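Local atomic coordinates of Mll8374 protein (Mesorhizobium loti, PDB entry 3B5E), a protein that probably hydrolyses carboxylic ester bonds, probably through a serine nucleophile, as in other alpha/beta-hydrolases. Residues L16-R21 and F72-R77. Numbering follows the deposited sequence.
With SO4 (sulfate ion), chain C.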
loop_
_atom_site.group_PDB
_atom_site.type_symbol
_atom_site.label_atom_id
_atom_site.label_comp_id
_atom_site.label_asym_id
_atom_site.label_seq_id
_atom_site.Cartn_x
_atom_site.Cartn_y
_atom_site.Cartn_z
ATOM N N LEU A 16 -9.289 -10.674 -13.075
ATOM C CA LEU A 16 -8.208 -11.156 -12.208
ATOM C C LEU A 16 -8.744 -11.283 -10.772
ATOM O O LEU A 16 -9.907 -11.016 -10.521
ATOM C CB LEU A 16 -6.973 -10.235 -12.310
ATOM C CG LEU A 16 -6.343 -10.100 -13.697
ATOM C CD1 LEU A 16 -5.046 -9.261 -13.678
ATOM C CD2 LEU A 16 -6.098 -11.472 -14.294
ATOM N N ALA A 17 -7.901 -11.696 -9.839
ATOM C CA ALA A 17 -8.350 -12.021 -8.475
ATOM C C ALA A 17 -8.930 -10.822 -7.723
ATOM O O ALA A 17 -9.806 -10.995 -6.890
ATOM C CB ALA A 17 -7.201 -12.650 -7.678
ATOM N N PHE A 18 -8.425 -9.619 -8.021
ATOM C CA PHE A 18 -8.897 -8.369 -7.420
ATOM C C PHE A 18 -9.406 -7.458 -8.514
ATOM O O PHE A 18 -8.783 -7.372 -9.562
ATOM C CB PHE A 18 -7.746 -7.650 -6.663
ATOM C CG PHE A 18 -7.363 -8.322 -5.382
ATOM C CD1 PHE A 18 -6.708 -9.551 -5.396
ATOM C CD2 PHE A 18 -7.682 -7.756 -4.158
ATOM C CE1 PHE A 18 -6.373 -10.179 -4.203
ATOM C CE2 PHE A 18 -7.334 -8.375 -2.980
ATOM C CZ PHE A 18 -6.704 -9.593 -3.004
ATOM N N PRO A 19 -10.538 -6.766 -8.284
ATOM C CA PRO A 19 -10.896 -5.768 -9.291
ATOM C C PRO A 19 -9.889 -4.609 -9.293
ATOM O O PRO A 19 -9.303 -4.299 -8.259
ATOM C CB PRO A 19 -12.286 -5.287 -8.863
ATOM C CG PRO A 19 -12.720 -6.199 -7.797
ATOM C CD PRO A 19 -11.507 -6.787 -7.180
ATOM N N TYR A 20 -9.663 -4.021 -10.460
ATOM C CA TYR A 20 -8.714 -2.921 -10.600
ATOM C C TYR A 20 -8.967 -2.072 -11.812
ATOM O O TYR A 20 -9.582 -2.520 -12.778
ATOM C CB TYR A 20 -7.249 -3.402 -10.585
ATOM C CG TYR A 20 -6.852 -4.157 -11.822
ATOM C CD1 TYR A 20 -7.305 -5.459 -12.046
ATOM C CD2 TYR A 20 -6.078 -3.542 -12.799
ATOM C CE1 TYR A 20 -6.959 -6.150 -13.213
ATOM C CE2 TYR A 20 -5.730 -4.202 -13.956
ATOM C CZ TYR A 20 -6.168 -5.497 -14.172
ATOM O OH TYR A 20 -5.794 -6.109 -15.359
ATOM N N ARG A 21 -8.460 -0.841 -11.754
ATOM C CA ARG A 21 -8.407 0.049 -12.894
ATOM C C ARG A 21 -6.926 0.282 -13.223
ATOM O O ARG A 21 -6.070 0.356 -12.309
ATOM C CB ARG A 21 -9.055 1.381 -12.560
ATOM C CG ARG A 21 -10.513 1.289 -12.265
ATOM C CD ARG A 21 -11.025 2.654 -11.861
ATOM N NE ARG A 21 -12.422 2.572 -11.433
ATOM C CZ ARG A 21 -13.491 2.668 -12.222
ATOM N NH1 ARG A 21 -13.397 2.893 -13.525
ATOM N NH2 ARG A 21 -14.690 2.551 -11.683
ATOM N N PHE A 72 -15.037 -0.890 0.450
ATOM C CA PHE A 72 -14.337 -2.158 0.532
ATOM C C PHE A 72 -13.193 -2.068 1.552
ATOM O O PHE A 72 -12.773 -0.969 1.985
ATOM C CB PHE A 72 -13.836 -2.581 -0.879
ATOM C CG PHE A 72 -14.949 -2.629 -1.896
ATOM C CD1 PHE A 72 -15.719 -3.776 -2.037
ATOM C CD2 PHE A 72 -15.299 -1.491 -2.646
ATOM C CE1 PHE A 72 -16.802 -3.795 -2.905
ATOM C CE2 PHE A 72 -16.378 -1.514 -3.521
ATOM C CZ PHE A 72 -17.121 -2.668 -3.645
ATOM N N ARG A 73 -12.714 -3.239 1.931
ATOM C CA ARG A 73 -11.543 -3.371 2.766
ATOM C C ARG A 73 -10.748 -4.586 2.330
ATOM O O ARG A 73 -11.233 -5.406 1.564
ATOM C CB ARG A 73 -11.937 -3.462 4.247
ATOM C CG ARG A 73 -12.939 -4.598 4.617
ATOM C CD ARG A 73 -13.278 -4.583 6.114
ATOM N NE ARG A 73 -12.041 -4.656 6.890
ATOM C CZ ARG A 73 -11.485 -3.676 7.581
ATOM N NH1 ARG A 73 -12.100 -2.511 7.751
ATOM N NH2 ARG A 73 -10.314 -3.895 8.177
ATOM N N TRP A 74 -9.530 -4.679 2.858
ATOM C CA TRP A 74 -8.512 -5.624 2.397
ATOM C C TRP A 74 -8.477 -6.936 3.178
ATOM O O TRP A 74 -8.038 -7.949 2.672
ATOM C CB TRP A 74 -7.145 -4.919 2.427
ATOM C CG TRP A 74 -7.124 -3.811 1.380
ATOM C CD1 TRP A 74 -7.318 -2.484 1.581
ATOM C CD2 TRP A 74 -6.946 -3.982 -0.034
ATOM N NE1 TRP A 74 -7.301 -1.816 0.390
ATOM C CE2 TRP A 74 -7.072 -2.709 -0.622
ATOM C CE3 TRP A 74 -6.728 -5.092 -0.860
ATOM C CZ2 TRP A 74 -6.940 -2.514 -1.972
ATOM C CZ3 TRP A 74 -6.602 -4.890 -2.194
ATOM C CH2 TRP A 74 -6.719 -3.613 -2.742
ATOM N N PHE A 75 -8.906 -6.892 4.430
ATOM C CA PHE A 75 -8.999 -8.092 5.267
ATOM C C PHE A 75 -9.928 -7.813 6.438
ATOM O O PHE A 75 -10.146 -6.669 6.796
ATOM C CB PHE A 75 -7.612 -8.600 5.731
ATOM C CG PHE A 75 -6.697 -7.532 6.256
ATOM C CD1 PHE A 75 -6.843 -7.027 7.559
ATOM C CD2 PHE A 75 -5.650 -7.042 5.475
ATOM C CE1 PHE A 75 -5.979 -6.073 8.055
ATOM C CE2 PHE A 75 -4.812 -6.051 5.950
ATOM C CZ PHE A 75 -4.969 -5.564 7.262
ATOM N N GLU A 76 -10.454 -8.864 7.038
ATOM C CA GLU A 76 -11.488 -8.717 8.050
ATOM C C GLU A 76 -10.934 -8.116 9.329
ATOM O O GLU A 76 -9.798 -8.388 9.742
ATOM C CB GLU A 76 -12.137 -10.073 8.346
ATOM C CG GLU A 76 -12.770 -10.727 7.134
ATOM C CD GLU A 76 -14.143 -10.153 6.731
ATOM O OE1 GLU A 76 -14.595 -9.136 7.319
ATOM O OE2 GLU A 76 -14.766 -10.737 5.797
ATOM N N ARG A 77 -11.753 -7.277 9.950
ATOM C CA ARG A 77 -11.451 -6.717 11.242
ATOM C C ARG A 77 -12.300 -7.364 12.347
ATOM O O ARG A 77 -13.489 -7.618 12.168
ATOM C CB ARG A 77 -11.692 -5.220 11.210
ATOM C CG ARG A 77 -11.261 -4.554 12.480
ATOM C CD ARG A 77 -11.282 -3.100 12.352
ATOM N NE ARG A 77 -12.626 -2.625 12.137
ATOM C CZ ARG A 77 -13.003 -1.365 12.290
ATOM N NH1 ARG A 77 -12.142 -0.430 12.677
ATOM N NH2 ARG A 77 -14.263 -1.036 12.061
HETATM S S SO4 C . -9.321 -0.301 9.568
HETATM O O1 SO4 C . -8.457 -1.312 9.015
HETATM O O2 SO4 C . -10.656 -0.294 9.001
HETATM O O3 SO4 C . -8.830 0.980 9.250
HETATM O O4 SO4 C . -9.477 -0.528 10.998
#
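F18 meets the benzo end of the W74 indole rim to rim. Two parts of an alpha/beta-hydrolase fold join here: the lead-in to edge strand 20-23 of the central sheet and the loop that follows strand 71-73. CD2 of F18 lies 3.6 Å from CZ3 of W74. CE2 of F18 reaches the same W74 CZ3 at an equal distance. The ring planes differ by 21° and the centroids are 5.9 Å apart, so neither ring lies over the other and this is not a stack. Both residues are buried, and no hydrogen bond joins the two segments. W74 holds CG anti to its carbonyl carbon (chi1 -67°), and the six-membered ring extends to F18. NE1 of W74 is bonded to the carbonyl oxygen of H37. The indole also touches the probable nucleophile elbow around S119, so the contact lies beside the likely active site. F18 also meets F95 of helix 85-106 edge-to-face.

Just before W74, the R73 chain bends at its third side-chain torsion and brings the guanidinium to the F75 carbonyl oxygen. NE and NH2 of R73 both donate to this oxygen, which lies close to the guanidinium plane; the NE bond is 2.8 Å. This double grip fixes the guanidinium, and CB of R77 lies above one face, toward the rim. A leucine in place of R73 would probably leave the F75 carbonyl oxygen without these two donors and the sulfate without its two bonds from R73. The sulfate, probably from the crystallisation liquor, also bonds to OG of S39. R73 NH2 gives a longer bond to sulfate O1, at 3.3 Å. R73 NH1 donates almost straight to sulfate O2, at 2.9 Å and 170°.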